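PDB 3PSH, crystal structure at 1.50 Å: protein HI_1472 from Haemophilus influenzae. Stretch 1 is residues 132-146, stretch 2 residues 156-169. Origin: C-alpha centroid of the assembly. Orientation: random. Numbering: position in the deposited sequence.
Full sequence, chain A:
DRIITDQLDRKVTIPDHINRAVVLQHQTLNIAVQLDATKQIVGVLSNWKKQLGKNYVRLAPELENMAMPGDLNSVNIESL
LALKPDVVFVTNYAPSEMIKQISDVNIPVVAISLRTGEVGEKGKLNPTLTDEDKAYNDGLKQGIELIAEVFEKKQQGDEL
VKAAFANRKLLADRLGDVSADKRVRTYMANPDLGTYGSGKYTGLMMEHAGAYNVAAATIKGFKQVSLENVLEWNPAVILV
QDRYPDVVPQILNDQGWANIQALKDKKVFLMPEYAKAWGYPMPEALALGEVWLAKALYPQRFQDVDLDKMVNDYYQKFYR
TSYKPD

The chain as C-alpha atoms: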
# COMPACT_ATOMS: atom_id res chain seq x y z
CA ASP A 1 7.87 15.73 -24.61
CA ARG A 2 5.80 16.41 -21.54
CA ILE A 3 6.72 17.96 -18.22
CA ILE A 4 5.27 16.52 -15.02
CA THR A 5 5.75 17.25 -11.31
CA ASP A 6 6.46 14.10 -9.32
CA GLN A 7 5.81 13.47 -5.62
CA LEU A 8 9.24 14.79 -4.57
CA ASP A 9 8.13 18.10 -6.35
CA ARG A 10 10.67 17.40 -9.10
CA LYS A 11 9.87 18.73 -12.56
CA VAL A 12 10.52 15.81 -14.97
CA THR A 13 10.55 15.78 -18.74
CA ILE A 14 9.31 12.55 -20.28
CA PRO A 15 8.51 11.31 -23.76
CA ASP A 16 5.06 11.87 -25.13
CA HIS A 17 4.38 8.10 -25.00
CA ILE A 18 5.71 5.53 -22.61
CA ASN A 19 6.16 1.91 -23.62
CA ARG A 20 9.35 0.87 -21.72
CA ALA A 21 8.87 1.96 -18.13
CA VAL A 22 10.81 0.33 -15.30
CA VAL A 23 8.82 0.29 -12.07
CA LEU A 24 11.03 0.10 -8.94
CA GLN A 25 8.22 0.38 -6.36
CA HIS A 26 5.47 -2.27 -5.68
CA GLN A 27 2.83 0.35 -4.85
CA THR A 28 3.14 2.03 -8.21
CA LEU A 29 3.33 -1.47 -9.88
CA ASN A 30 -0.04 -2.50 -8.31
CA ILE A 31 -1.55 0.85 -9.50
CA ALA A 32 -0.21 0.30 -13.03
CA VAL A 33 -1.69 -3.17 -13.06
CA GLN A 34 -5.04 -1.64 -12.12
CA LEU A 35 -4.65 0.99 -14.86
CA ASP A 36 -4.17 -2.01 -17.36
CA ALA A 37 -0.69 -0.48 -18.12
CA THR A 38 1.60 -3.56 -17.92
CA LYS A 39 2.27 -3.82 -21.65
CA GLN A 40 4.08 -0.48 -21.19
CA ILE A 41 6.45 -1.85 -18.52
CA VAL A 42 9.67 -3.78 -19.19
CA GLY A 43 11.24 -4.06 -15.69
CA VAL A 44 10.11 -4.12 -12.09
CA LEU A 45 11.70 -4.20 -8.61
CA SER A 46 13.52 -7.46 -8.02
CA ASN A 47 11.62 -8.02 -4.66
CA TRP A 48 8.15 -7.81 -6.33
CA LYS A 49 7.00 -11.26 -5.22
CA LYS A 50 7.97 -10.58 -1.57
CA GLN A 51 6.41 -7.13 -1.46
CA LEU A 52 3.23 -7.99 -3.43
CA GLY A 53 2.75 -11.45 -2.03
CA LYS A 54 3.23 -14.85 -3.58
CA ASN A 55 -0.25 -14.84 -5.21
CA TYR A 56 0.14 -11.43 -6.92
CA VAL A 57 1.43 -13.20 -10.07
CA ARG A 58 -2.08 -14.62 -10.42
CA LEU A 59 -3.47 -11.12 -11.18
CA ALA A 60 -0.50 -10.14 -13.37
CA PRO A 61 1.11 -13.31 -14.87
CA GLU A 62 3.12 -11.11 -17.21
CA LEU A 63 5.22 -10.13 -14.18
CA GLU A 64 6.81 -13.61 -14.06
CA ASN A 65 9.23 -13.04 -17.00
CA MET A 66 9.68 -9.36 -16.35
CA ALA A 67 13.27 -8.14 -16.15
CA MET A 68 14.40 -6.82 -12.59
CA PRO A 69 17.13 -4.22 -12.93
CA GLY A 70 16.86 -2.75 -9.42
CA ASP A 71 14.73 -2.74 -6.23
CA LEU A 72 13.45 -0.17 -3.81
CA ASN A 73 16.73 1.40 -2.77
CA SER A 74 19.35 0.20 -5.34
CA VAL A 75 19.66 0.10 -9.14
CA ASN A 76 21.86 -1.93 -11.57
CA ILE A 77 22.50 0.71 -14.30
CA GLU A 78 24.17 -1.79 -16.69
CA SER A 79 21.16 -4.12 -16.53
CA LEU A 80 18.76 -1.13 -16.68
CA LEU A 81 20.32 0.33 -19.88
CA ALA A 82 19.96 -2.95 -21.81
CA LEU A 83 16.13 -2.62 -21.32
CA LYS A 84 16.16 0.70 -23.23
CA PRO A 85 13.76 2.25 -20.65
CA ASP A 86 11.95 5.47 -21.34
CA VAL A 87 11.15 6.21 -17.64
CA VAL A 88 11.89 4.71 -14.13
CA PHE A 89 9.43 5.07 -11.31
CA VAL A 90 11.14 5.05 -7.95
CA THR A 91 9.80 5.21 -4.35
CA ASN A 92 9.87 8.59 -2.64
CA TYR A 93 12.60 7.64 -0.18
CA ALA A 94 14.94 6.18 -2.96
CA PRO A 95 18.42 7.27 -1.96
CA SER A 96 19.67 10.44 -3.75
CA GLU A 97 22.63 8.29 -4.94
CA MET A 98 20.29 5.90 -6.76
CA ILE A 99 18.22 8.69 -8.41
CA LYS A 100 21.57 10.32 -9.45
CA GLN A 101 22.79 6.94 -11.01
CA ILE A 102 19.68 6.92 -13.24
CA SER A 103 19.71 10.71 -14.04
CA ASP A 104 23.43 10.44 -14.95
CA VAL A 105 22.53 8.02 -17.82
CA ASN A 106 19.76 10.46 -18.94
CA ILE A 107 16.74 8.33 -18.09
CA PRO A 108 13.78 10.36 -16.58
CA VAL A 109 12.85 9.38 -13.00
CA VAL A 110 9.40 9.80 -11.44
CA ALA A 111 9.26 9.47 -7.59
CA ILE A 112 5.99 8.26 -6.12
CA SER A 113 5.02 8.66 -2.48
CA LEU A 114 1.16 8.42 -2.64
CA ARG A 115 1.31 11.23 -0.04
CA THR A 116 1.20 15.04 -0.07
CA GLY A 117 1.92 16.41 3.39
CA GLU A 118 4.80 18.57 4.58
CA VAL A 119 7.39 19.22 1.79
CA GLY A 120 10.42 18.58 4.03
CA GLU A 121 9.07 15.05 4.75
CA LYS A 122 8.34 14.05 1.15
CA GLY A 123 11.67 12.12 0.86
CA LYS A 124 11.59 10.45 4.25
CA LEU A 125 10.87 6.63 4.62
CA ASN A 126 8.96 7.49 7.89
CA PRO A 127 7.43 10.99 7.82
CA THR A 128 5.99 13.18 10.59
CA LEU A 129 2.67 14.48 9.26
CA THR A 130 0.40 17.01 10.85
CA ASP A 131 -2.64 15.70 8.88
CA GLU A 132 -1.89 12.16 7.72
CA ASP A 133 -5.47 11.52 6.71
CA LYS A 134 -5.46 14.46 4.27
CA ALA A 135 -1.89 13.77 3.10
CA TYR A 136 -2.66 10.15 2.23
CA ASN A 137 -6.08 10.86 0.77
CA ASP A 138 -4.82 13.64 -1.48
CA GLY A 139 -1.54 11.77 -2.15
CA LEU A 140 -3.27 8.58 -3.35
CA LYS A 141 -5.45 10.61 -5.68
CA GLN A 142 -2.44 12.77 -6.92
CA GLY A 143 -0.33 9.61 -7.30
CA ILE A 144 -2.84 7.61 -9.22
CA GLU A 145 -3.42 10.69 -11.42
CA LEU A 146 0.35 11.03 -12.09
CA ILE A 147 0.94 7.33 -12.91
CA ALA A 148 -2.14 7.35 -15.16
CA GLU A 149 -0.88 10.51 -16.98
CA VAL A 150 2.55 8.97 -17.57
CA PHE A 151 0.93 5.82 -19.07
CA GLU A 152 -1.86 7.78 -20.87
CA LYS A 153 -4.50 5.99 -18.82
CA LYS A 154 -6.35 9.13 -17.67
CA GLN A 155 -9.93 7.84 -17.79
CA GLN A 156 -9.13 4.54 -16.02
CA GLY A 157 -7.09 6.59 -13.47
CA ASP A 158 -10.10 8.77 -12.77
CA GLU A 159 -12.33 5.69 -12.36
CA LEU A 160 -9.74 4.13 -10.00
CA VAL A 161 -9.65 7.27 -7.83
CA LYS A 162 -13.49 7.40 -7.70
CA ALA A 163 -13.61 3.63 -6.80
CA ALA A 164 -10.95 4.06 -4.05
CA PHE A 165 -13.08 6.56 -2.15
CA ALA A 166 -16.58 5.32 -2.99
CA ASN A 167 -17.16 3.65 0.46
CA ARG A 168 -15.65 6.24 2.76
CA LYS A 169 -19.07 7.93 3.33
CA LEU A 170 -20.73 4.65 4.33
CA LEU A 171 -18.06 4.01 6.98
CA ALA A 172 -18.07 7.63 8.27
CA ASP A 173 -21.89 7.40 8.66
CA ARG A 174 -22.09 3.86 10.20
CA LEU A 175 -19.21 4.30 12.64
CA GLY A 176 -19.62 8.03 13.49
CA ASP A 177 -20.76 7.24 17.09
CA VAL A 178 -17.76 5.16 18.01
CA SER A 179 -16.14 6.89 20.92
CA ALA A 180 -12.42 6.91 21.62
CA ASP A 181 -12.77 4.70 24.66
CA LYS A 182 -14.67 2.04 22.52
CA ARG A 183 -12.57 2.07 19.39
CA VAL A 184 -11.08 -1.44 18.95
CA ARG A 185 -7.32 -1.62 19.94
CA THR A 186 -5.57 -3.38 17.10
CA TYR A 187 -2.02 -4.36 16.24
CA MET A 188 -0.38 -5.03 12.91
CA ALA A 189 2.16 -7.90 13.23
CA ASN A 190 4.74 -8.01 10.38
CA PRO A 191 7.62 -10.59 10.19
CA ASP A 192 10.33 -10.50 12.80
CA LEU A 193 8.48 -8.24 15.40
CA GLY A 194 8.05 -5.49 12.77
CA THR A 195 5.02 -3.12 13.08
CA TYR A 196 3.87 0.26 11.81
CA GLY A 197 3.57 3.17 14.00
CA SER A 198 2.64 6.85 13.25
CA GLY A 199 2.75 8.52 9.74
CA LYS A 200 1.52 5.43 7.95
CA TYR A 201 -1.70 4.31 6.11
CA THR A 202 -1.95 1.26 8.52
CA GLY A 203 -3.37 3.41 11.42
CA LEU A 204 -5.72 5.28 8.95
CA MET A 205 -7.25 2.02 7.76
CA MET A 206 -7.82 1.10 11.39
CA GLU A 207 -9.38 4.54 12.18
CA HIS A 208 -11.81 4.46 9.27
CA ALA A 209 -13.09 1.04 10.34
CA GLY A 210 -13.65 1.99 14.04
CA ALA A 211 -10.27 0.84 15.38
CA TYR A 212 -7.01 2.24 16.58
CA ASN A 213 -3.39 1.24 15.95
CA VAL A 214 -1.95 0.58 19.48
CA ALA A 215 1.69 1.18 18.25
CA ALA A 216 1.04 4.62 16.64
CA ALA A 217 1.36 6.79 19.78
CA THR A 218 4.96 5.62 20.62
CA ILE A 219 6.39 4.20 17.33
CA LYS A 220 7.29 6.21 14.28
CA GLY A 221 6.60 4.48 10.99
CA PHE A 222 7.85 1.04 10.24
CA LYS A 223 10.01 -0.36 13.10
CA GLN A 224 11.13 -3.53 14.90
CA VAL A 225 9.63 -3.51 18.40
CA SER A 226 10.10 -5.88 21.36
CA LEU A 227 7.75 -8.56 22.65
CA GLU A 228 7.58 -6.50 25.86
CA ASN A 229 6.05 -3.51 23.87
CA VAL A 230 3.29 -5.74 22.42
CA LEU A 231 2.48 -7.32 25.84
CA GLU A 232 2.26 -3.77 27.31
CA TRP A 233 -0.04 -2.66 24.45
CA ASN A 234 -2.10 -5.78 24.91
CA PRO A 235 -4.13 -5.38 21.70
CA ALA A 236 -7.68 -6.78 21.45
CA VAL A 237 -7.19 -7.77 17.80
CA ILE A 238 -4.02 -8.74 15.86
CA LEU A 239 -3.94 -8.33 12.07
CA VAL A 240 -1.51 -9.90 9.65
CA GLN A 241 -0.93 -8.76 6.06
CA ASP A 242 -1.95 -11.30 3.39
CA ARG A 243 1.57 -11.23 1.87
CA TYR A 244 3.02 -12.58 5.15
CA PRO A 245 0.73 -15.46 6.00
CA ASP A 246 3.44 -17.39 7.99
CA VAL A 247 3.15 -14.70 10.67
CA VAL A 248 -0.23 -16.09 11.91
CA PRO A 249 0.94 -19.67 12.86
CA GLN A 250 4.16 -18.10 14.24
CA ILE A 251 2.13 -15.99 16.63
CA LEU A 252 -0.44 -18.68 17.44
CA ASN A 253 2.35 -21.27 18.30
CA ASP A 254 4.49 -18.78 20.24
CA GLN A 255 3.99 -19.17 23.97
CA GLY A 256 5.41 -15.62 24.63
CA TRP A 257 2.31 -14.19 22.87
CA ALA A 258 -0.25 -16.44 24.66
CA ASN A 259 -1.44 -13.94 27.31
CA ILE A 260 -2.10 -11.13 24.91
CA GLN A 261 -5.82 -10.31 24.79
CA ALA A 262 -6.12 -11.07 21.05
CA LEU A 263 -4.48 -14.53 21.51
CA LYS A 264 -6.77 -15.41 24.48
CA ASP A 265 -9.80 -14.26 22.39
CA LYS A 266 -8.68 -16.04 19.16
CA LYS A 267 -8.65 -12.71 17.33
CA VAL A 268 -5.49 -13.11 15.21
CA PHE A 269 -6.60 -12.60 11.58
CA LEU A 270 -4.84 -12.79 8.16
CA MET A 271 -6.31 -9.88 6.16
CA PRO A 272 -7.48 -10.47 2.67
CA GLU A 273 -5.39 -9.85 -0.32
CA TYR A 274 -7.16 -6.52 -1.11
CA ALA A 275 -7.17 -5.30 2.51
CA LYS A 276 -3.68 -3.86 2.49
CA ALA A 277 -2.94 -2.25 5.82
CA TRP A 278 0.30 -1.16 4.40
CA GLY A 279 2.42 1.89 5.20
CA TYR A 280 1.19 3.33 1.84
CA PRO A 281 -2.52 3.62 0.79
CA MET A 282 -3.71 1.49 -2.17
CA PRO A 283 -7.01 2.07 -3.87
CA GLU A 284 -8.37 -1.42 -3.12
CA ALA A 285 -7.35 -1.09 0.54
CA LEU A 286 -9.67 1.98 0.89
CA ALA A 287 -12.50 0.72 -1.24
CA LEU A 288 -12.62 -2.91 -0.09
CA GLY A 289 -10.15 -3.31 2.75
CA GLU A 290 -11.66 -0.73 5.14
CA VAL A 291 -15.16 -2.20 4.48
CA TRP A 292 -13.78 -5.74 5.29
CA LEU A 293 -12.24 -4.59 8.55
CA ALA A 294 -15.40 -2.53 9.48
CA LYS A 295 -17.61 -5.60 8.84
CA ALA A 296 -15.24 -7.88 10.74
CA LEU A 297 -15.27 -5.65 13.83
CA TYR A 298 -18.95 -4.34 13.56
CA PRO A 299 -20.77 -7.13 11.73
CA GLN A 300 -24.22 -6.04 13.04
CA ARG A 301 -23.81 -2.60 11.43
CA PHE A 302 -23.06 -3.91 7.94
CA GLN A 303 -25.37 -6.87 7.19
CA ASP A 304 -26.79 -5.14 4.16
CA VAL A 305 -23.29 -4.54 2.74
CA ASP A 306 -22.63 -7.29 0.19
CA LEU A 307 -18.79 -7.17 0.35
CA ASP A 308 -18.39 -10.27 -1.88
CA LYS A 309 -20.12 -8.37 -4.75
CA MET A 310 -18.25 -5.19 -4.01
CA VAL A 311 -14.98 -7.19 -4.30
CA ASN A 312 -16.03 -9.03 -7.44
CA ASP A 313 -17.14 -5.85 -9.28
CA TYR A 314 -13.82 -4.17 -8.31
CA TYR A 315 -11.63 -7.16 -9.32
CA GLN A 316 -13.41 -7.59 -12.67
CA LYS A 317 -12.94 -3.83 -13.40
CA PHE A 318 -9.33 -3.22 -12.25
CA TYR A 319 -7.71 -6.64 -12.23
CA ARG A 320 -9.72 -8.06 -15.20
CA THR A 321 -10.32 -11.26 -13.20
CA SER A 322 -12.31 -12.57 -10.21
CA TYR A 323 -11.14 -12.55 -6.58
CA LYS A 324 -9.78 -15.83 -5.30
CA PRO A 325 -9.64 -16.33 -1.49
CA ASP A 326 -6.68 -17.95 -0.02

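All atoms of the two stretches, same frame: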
# COMPACT_ATOMS: atom_id res chain seq x y z
N GLU A 132 -2.17 13.38 8.53
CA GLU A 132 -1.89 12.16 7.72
C GLU A 132 -3.10 11.66 6.91
O GLU A 132 -2.97 11.23 5.75
CB GLU A 132 -1.24 11.11 8.64
CG GLU A 132 -2.27 10.54 9.72
CD GLU A 132 -1.82 9.27 10.41
OE1 GLU A 132 -0.64 8.89 10.32
OE2 GLU A 132 -2.78 8.65 11.03
N ASP A 133 -4.31 11.87 7.47
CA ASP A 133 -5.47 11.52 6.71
C ASP A 133 -5.59 12.30 5.35
O ASP A 133 -5.78 11.69 4.26
CB ASP A 133 -6.75 11.61 7.62
CG ASP A 133 -8.00 10.96 6.98
OD1 ASP A 133 -7.92 9.79 6.39
OD2 ASP A 133 -9.09 11.52 7.07
N LYS A 134 -5.38 13.61 5.44
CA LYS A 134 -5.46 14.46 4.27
C LYS A 134 -4.24 14.12 3.29
O LYS A 134 -4.42 14.01 2.09
CB LYS A 134 -5.40 15.97 4.68
CG LYS A 134 -5.51 16.88 3.40
CD LYS A 134 -5.65 18.38 3.96
CE LYS A 134 -5.46 19.46 2.93
NZ LYS A 134 -6.36 19.16 1.84
N ALA A 135 -3.10 13.96 3.86
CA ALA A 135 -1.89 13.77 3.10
C ALA A 135 -2.03 12.49 2.32
O ALA A 135 -1.64 12.45 1.14
CB ALA A 135 -0.67 13.70 4.06
N TYR A 136 -2.46 11.41 2.98
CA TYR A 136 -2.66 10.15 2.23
C TYR A 136 -3.86 10.11 1.28
O TYR A 136 -3.86 9.49 0.16
CB TYR A 136 -2.63 8.88 3.16
CG TYR A 136 -1.20 8.63 3.72
CD1 TYR A 136 -0.16 8.30 2.79
CD2 TYR A 136 -0.89 8.65 5.11
CE1 TYR A 136 1.15 8.03 3.29
CE2 TYR A 136 0.42 8.36 5.58
CZ TYR A 136 1.41 8.04 4.63
OH TYR A 136 2.68 7.82 5.04
N ASN A 137 -4.97 10.75 1.69
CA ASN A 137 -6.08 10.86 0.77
C ASN A 137 -5.70 11.62 -0.54
O ASN A 137 -5.90 11.16 -1.67
CB ASN A 137 -7.22 11.59 1.43
CG ASN A 137 -7.90 10.71 2.52
OD1 ASN A 137 -7.70 9.50 2.50
ND2 ASN A 137 -8.69 11.33 3.41
N ASP A 138 -5.18 12.82 -0.33
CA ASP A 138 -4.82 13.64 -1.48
C ASP A 138 -3.63 13.04 -2.25
O ASP A 138 -3.55 13.13 -3.44
CB ASP A 138 -4.41 15.01 -0.98
CG ASP A 138 -5.61 15.88 -0.50
OD1 ASP A 138 -6.76 15.43 -0.70
OD2 ASP A 138 -5.32 16.98 0.07
N GLY A 139 -2.81 12.29 -1.55
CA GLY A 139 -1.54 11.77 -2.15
C GLY A 139 -1.87 10.54 -3.01
O GLY A 139 -1.21 10.35 -4.08
N LEU A 140 -2.90 9.75 -2.61
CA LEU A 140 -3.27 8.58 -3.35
C LEU A 140 -3.91 9.07 -4.61
O LEU A 140 -3.56 8.65 -5.69
CB LEU A 140 -4.31 7.75 -2.53
CG LEU A 140 -4.82 6.54 -3.30
CD1 LEU A 140 -3.77 5.58 -3.76
CD2 LEU A 140 -5.74 5.79 -2.30
N LYS A 141 -4.80 10.06 -4.49
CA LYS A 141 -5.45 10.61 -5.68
C LYS A 141 -4.38 11.23 -6.61
O LYS A 141 -4.46 11.02 -7.85
CB LYS A 141 -6.46 11.76 -5.30
CG LYS A 141 -7.08 12.48 -6.45
CD LYS A 141 -8.06 13.50 -5.84
CE LYS A 141 -8.45 14.63 -6.78
NZ LYS A 141 -8.75 14.37 -8.18
N GLN A 142 -3.50 12.04 -6.07
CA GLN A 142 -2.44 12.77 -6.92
C GLN A 142 -1.51 11.71 -7.57
O GLN A 142 -1.12 11.79 -8.75
CB GLN A 142 -1.67 13.73 -6.05
CG GLN A 142 -0.44 14.28 -6.67
CD GLN A 142 0.34 15.13 -5.70
OE1 GLN A 142 1.14 14.61 -4.99
NE2 GLN A 142 0.18 16.49 -5.76
N GLY A 143 -1.18 10.66 -6.77
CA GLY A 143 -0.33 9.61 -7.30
C GLY A 143 -0.91 8.79 -8.42
O GLY A 143 -0.27 8.47 -9.41
N ILE A 144 -2.14 8.34 -8.18
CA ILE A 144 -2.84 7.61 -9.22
C ILE A 144 -2.92 8.52 -10.48
O ILE A 144 -2.71 8.02 -11.62
CB ILE A 144 -4.28 7.10 -8.74
CG1 ILE A 144 -4.14 5.99 -7.68
CG2 ILE A 144 -5.03 6.52 -9.98
CD1 ILE A 144 -5.55 5.60 -7.13
N GLU A 145 -3.33 9.76 -10.22
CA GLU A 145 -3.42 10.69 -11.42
C GLU A 145 -2.14 10.79 -12.18
O GLU A 145 -2.14 10.81 -13.47
CB GLU A 145 -4.02 12.04 -11.07
CG GLU A 145 -5.47 11.90 -10.56
CD GLU A 145 -5.97 13.18 -9.87
OE1 GLU A 145 -5.13 14.04 -9.54
OE2 GLU A 145 -7.17 13.24 -9.60
N LEU A 146 -1.05 10.87 -11.44
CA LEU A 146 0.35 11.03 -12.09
C LEU A 146 0.72 9.77 -12.86
O LEU A 146 1.16 9.85 -13.98
CB LEU A 146 1.39 11.40 -11.04
CG LEU A 146 2.87 11.33 -11.52
CD1 LEU A 146 3.04 12.48 -12.65
CD2 LEU A 146 3.81 11.71 -10.26
N GLN A 156 -9.10 5.63 -16.97
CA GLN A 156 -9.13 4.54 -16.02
C GLN A 156 -8.59 5.03 -14.65
O GLN A 156 -9.07 4.64 -13.56
CB GLN A 156 -8.43 3.27 -16.50
CG GLN A 156 -8.71 2.07 -15.53
CD GLN A 156 -8.86 0.72 -16.19
OE1 GLN A 156 -8.33 -0.34 -15.70
NE2 GLN A 156 -9.64 0.68 -17.27
N GLY A 157 -7.61 5.95 -14.67
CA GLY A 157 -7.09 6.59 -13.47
C GLY A 157 -8.21 7.29 -12.69
O GLY A 157 -8.37 7.14 -11.49
N ASP A 158 -9.03 8.03 -13.41
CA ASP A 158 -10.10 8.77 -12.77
C ASP A 158 -11.12 7.80 -12.17
O ASP A 158 -11.61 8.09 -11.10
CB ASP A 158 -10.76 9.74 -13.73
CG ASP A 158 -9.83 10.90 -14.10
OD1 ASP A 158 -8.92 11.21 -13.35
OD2 ASP A 158 -10.07 11.54 -15.17
N GLU A 159 -11.40 6.67 -12.85
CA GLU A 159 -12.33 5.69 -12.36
C GLU A 159 -11.77 4.99 -11.11
O GLU A 159 -12.53 4.58 -10.16
CB GLU A 159 -12.54 4.63 -13.46
CG GLU A 159 -13.27 5.26 -14.65
CD GLU A 159 -13.24 4.47 -15.93
OE1 GLU A 159 -12.42 3.48 -16.05
OE2 GLU A 159 -13.98 4.93 -16.85
N LEU A 160 -10.45 4.80 -11.13
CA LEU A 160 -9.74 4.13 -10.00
C LEU A 160 -9.75 5.02 -8.75
O LEU A 160 -10.08 4.54 -7.59
CB LEU A 160 -8.27 3.85 -10.43
CG LEU A 160 -7.57 2.99 -9.32
CD1 LEU A 160 -8.14 1.62 -9.04
CD2 LEU A 160 -6.14 2.74 -9.89
N VAL A 161 -9.55 6.33 -8.93
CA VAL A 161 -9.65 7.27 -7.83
C VAL A 161 -11.09 7.27 -7.26
O VAL A 161 -11.29 7.21 -6.03
CB VAL A 161 -9.25 8.70 -8.27
CG1 VAL A 161 -9.63 9.76 -7.16
CG2 VAL A 161 -7.68 8.74 -8.59
N LYS A 162 -12.06 7.36 -8.14
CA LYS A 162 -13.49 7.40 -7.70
C LYS A 162 -13.82 6.06 -6.95
O LYS A 162 -14.41 6.12 -5.83
CB LYS A 162 -14.48 7.70 -8.91
CG LYS A 162 -15.93 7.93 -8.38
CD LYS A 162 -17.11 7.78 -9.36
CE LYS A 162 -18.43 7.51 -8.53
NZ LYS A 162 -18.39 6.28 -7.57
N ALA A 163 -13.40 4.90 -7.50
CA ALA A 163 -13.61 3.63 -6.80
C ALA A 163 -12.92 3.62 -5.42
O ALA A 163 -13.52 3.12 -4.41
CB ALA A 163 -13.19 2.45 -7.60
N ALA A 164 -11.68 4.15 -5.33
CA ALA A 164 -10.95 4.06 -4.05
C ALA A 164 -11.74 4.64 -2.87
O ALA A 164 -11.64 4.18 -1.69
CB ALA A 164 -9.55 4.83 -4.17
N PHE A 165 -12.41 5.75 -3.19
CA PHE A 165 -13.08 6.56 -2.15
C PHE A 165 -14.62 6.37 -2.00
O PHE A 165 -15.28 7.07 -1.17
CB PHE A 165 -12.75 8.07 -2.33
CG PHE A 165 -11.31 8.44 -2.07
CD1 PHE A 165 -10.78 8.59 -0.74
CD2 PHE A 165 -10.41 8.46 -3.16
CE1 PHE A 165 -9.43 8.87 -0.56
CE2 PHE A 165 -9.03 8.67 -2.95
CZ PHE A 165 -8.58 8.90 -1.65
N ALA A 166 -15.16 5.46 -2.81
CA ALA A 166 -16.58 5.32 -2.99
C ALA A 166 -17.27 4.87 -1.68
O ALA A 166 -18.50 5.02 -1.57
CB ALA A 166 -16.81 4.30 -4.06
N ASN A 167 -16.53 4.23 -0.76
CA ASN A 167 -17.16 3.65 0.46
C ASN A 167 -16.86 4.44 1.71
O ASN A 167 -17.23 4.02 2.80
CB ASN A 167 -16.82 2.15 0.64
CG ASN A 167 -17.35 1.35 -0.52
OD1 ASN A 167 -18.49 1.54 -0.97
ND2 ASN A 167 -16.54 0.45 -1.04
N ARG A 168 -16.10 5.50 1.57
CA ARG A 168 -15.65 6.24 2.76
C ARG A 168 -16.88 6.87 3.48
O ARG A 168 -16.94 6.83 4.73
CB ARG A 168 -14.69 7.37 2.31
CG ARG A 168 -13.30 6.80 2.20
CD ARG A 168 -12.64 6.82 3.58
NE ARG A 168 -11.30 6.14 3.76
CZ ARG A 168 -10.13 6.81 3.62
NH1 ARG A 168 -10.14 8.10 3.25
NH2 ARG A 168 -9.00 6.23 3.90
N LYS A 169 -17.85 7.33 2.71
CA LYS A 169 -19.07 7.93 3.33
C LYS A 169 -19.89 6.93 4.17
O LYS A 169 -20.22 7.26 5.33
CB LYS A 169 -19.91 8.74 2.35
CG LYS A 169 -21.19 9.30 2.99
CD LYS A 169 -22.25 9.72 1.90
CE LYS A 169 -23.73 9.81 2.43
NZ LYS A 169 -23.75 10.39 3.82
O HOH W 1 -6.66 7.90 4.61
O HOH W 2 -8.97 11.55 -10.38

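The helix that includes 132-146 and the helix that enters stretch 2 at 156 pack nearly antiparallel: their N-to-C directions differ by 161° and their axes approach to 9.0 Å. The backbones lie closer at one end than at the other. CA of Glu-145 is 5.9 Å from CA of Gly-157 and CA of Lys-141 is 5.8 Å from CA of Val-161, whereas CA of Asn-137 and CA of Phe-165 stand 8.7 Å apart, leaving room for the aromatic ring. Ile-144 CG2 packs 3.7 Å from the backbone oxygen Gly-157 O, where the backbones run close together.

Apolar contacts form the middle of the seam. Ile-144 CG2 also meets Val-161 CG2 at 3.7 Å and Leu-160 CD2 at 3.9 Å. One turn earlier, Leu-140 CD2 lies 4.4 Å from Ala-164 CB and 4.3 Å from Phe-165 CZ. The aliphatic part of Lys-141 contributes as well, its CG 3.8 Å from Val-161 CG1. The Phe-165 ring reaches the first helix's backbone, with CZ 3.5 Å from Asn-137 O.

Polar contacts cluster towards the two ends. The single direct hydrogen bond between the stretches runs from Arg-168 NH1 to Asn-137 OD1 (2.9 Å, nearly straight at 167°), with the acceptor near the guanidinium plane. Asp-133 OD1, 4.2 Å from Arg-168 NH1 and well out of that plane, adds charge attraction without a salt bridge. Water 1 joins all three residues, donating to Asp-133 OD1 (2.9 Å) and Asn-137 OD1 (2.8 Å) and accepting from Arg-168 NH2 (3.0 Å). At the other end, water 2 donates to Glu-145 OE2 (2.6 Å) and Asp-158 OD1 (3.0 Å), bridging two acidic side chains. Glu-145 OE2 also takes a very short 2.4 Å salt-bridge hydrogen bond from Lys-141 NZ within its own helix.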